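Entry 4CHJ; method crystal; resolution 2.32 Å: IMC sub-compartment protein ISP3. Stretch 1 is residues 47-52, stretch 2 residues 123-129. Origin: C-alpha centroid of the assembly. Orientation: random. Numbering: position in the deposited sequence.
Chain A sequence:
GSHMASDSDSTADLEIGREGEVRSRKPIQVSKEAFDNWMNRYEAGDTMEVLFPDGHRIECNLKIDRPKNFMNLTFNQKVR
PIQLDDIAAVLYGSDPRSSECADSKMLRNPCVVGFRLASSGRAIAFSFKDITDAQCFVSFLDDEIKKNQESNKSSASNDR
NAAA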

# COMPACT_ATOMS: atom_id res chain seq x y z
N THR A 47 -8.35 -5.39 -7.54
CA THR A 47 -9.01 -4.12 -7.37
C THR A 47 -8.71 -3.55 -5.97
O THR A 47 -8.64 -4.32 -4.99
CB THR A 47 -10.54 -4.29 -7.56
OG1 THR A 47 -10.86 -4.21 -8.96
CG2 THR A 47 -11.33 -3.23 -6.82
N MET A 48 -8.46 -2.24 -5.91
CA MET A 48 -8.41 -1.48 -4.65
C MET A 48 -8.85 -0.03 -4.91
O MET A 48 -9.34 0.29 -6.00
CB MET A 48 -7.01 -1.53 -4.06
CG MET A 48 -5.92 -1.57 -5.12
SD MET A 48 -5.80 -0.02 -6.04
CE MET A 48 -5.22 1.06 -4.72
N GLU A 49 -8.71 0.83 -3.90
CA GLU A 49 -9.06 2.25 -4.04
C GLU A 49 -7.90 3.14 -3.67
O GLU A 49 -7.24 2.93 -2.65
CB GLU A 49 -10.22 2.61 -3.12
CG GLU A 49 -11.56 2.10 -3.55
CD GLU A 49 -12.60 2.31 -2.49
OE1 GLU A 49 -12.23 2.70 -1.35
OE2 GLU A 49 -13.80 2.10 -2.78
N VAL A 50 -7.72 4.21 -4.43
CA VAL A 50 -6.76 5.24 -4.08
C VAL A 50 -7.49 6.42 -3.43
O VAL A 50 -8.39 7.00 -4.02
CB VAL A 50 -6.02 5.75 -5.32
CG1 VAL A 50 -5.14 6.94 -4.97
CG2 VAL A 50 -5.21 4.63 -5.95
N LEU A 51 -7.10 6.74 -2.20
CA LEU A 51 -7.64 7.89 -1.48
C LEU A 51 -7.04 9.20 -1.96
O LEU A 51 -5.88 9.25 -2.37
CB LEU A 51 -7.41 7.73 0.02
CG LEU A 51 -7.99 6.48 0.67
CD1 LEU A 51 -8.19 6.70 2.15
CD2 LEU A 51 -9.30 6.10 -0.01
N PHE A 52 -7.82 10.27 -1.87
CA PHE A 52 -7.34 11.59 -2.24
C PHE A 52 -7.59 12.59 -1.12
O PHE A 52 -8.52 12.44 -0.34
CB PHE A 52 -7.98 12.06 -3.54
CG PHE A 52 -7.60 11.23 -4.72
CD1 PHE A 52 -6.37 11.38 -5.32
CD2 PHE A 52 -8.46 10.28 -5.22
CE1 PHE A 52 -6.01 10.61 -6.40
CE2 PHE A 52 -8.11 9.50 -6.30
CZ PHE A 52 -6.88 9.67 -6.90
N ALA A 123 2.81 11.39 -0.27
CA ALA A 123 2.15 10.31 0.45
C ALA A 123 0.90 9.86 -0.28
O ALA A 123 0.14 10.68 -0.77
CB ALA A 123 1.82 10.75 1.86
N ILE A 124 0.71 8.56 -0.38
CA ILE A 124 -0.39 8.00 -1.13
C ILE A 124 -1.12 7.08 -0.21
O ILE A 124 -0.50 6.44 0.64
CB ILE A 124 0.11 7.20 -2.33
CG1 ILE A 124 1.15 8.04 -3.10
CG2 ILE A 124 -1.07 6.79 -3.21
CD1 ILE A 124 1.81 7.31 -4.25
N ALA A 125 -2.43 7.01 -0.35
CA ALA A 125 -3.20 6.10 0.46
C ALA A 125 -3.97 5.17 -0.44
O ALA A 125 -4.69 5.64 -1.36
CB ALA A 125 -4.15 6.87 1.37
N PHE A 126 -3.77 3.86 -0.21
CA PHE A 126 -4.60 2.79 -0.78
C PHE A 126 -5.54 2.25 0.29
O PHE A 126 -5.15 2.07 1.43
CB PHE A 126 -3.70 1.64 -1.27
CG PHE A 126 -2.88 1.97 -2.49
CD1 PHE A 126 -3.03 3.18 -3.17
CD2 PHE A 126 -1.96 1.07 -2.97
CE1 PHE A 126 -2.28 3.47 -4.29
CE2 PHE A 126 -1.22 1.34 -4.11
CZ PHE A 126 -1.38 2.55 -4.77
N SER A 127 -6.77 1.99 -0.10
CA SER A 127 -7.74 1.33 0.74
C SER A 127 -8.08 -0.05 0.14
O SER A 127 -8.37 -0.17 -1.06
CB SER A 127 -9.01 2.16 0.84
OG SER A 127 -9.95 1.54 1.71
N PHE A 128 -7.99 -1.09 0.97
CA PHE A 128 -8.14 -2.47 0.48
C PHE A 128 -9.44 -3.04 0.96
O PHE A 128 -10.09 -2.47 1.86
CB PHE A 128 -6.97 -3.35 0.94
CG PHE A 128 -5.69 -3.04 0.24
CD1 PHE A 128 -4.86 -2.03 0.72
CD2 PHE A 128 -5.39 -3.64 -0.98
CE1 PHE A 128 -3.72 -1.69 0.04
CE2 PHE A 128 -4.25 -3.30 -1.66
CZ PHE A 128 -3.43 -2.31 -1.16
N LYS A 129 -9.84 -4.16 0.35
CA LYS A 129 -11.21 -4.63 0.45
C LYS A 129 -11.48 -5.17 1.86
O LYS A 129 -12.61 -5.15 2.33
CB LYS A 129 -11.51 -5.67 -0.64
CG LYS A 129 -12.95 -6.15 -0.65
CD LYS A 129 -13.24 -7.15 -1.77
CE LYS A 129 -14.69 -7.62 -1.72
NZ LYS A 129 -14.98 -8.60 -2.82

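Two strands of one chain, far apart in sequence, run antiparallel as neighbours in a sheet: the backbone supplies the hydrogen bonds, while the buried face is closed by a methionine and a valine against phenylalanine rings. The N-to-C directions of strand 47-51 and strand 123-127 differ by 146°, so the pairing is antiparallel with a marked departure from straight alignment, and the axes come within 4.6 Å of each other.

The register is set at E49 and S127, which form a hydrogen-bonded pair in the narrow-ring sense of antiparallel sheet. E49 N donates to S127 O at 3.0 Å, and S127 N returns the favour to E49 O at 2.8 Å; N-H...O angles of 160° and 169° make both bonds nearly linear. One step on, V50 faces F126 across a non-hydrogen-bonded position, where the CA atoms draw in to 4.6 Å. The alpha carbons help here: F126 CA lies 3.2 Å from E49 O, and V50 CA lies 3.4 Å from A125 O, both as CA-H...O contacts, so each of these carbonyls meets a polarised C-H as well as its amide partner. A further bond, from L51 N to A125 O at 2.8 Å and 155°, carries the ladder toward the end of the first strand.

Alternation then sorts the side chains. V50 and F126 share the buried face, and with V50 at chi1 t and F126 at chi1 m, V50 CG2 packs 3.6 Å from F126 CE1, a branched aliphatic group against an aromatic carbon. A looser contact joins V50 CG1 to I124 CG2 at 4.4 Å.

M48 makes the most distinctive use of the ring. Its chi1 of 33° lies between wells, while chi2 and chi3 are both p, and the folded chain delivers its methyl over one face of F126. M48 CE stands 3.5 Å from the centroid of the F126 ring and 18° off the ring normal, a CH-pi contact in which slightly positive methyl hydrogens meet the pi cloud; the closest atoms, M48 CE and F126 CG, are 3.4 Å apart. At the other end of the same side chain, M48 CB is 4.1 Å from F128 CE2. The CA-to-CB bond of F128 points away from the first stretch, yet the end of its side chain comes nearer and makes this apolar contact possible.

On the face shared by E49, L51, A125 and S127 the residues are partly exposed, and the side chains are mixed: a glutamate, a leucine, an alanine and a serine. L51 CB sits 3.6 Å from A125 CB, while L51 CD2 reaches S127 CB at 4.0 Å, so one leucine spans two small neighbours. E49 OE1 approaches S127 CB at 3.9 Å but finds its hydrogen bond elsewhere in the structure.

The rule to read from the 425 Å² buried here is economical: backbone bonds fix the register, and alternation gives one face to aromatic and aliphatic packing.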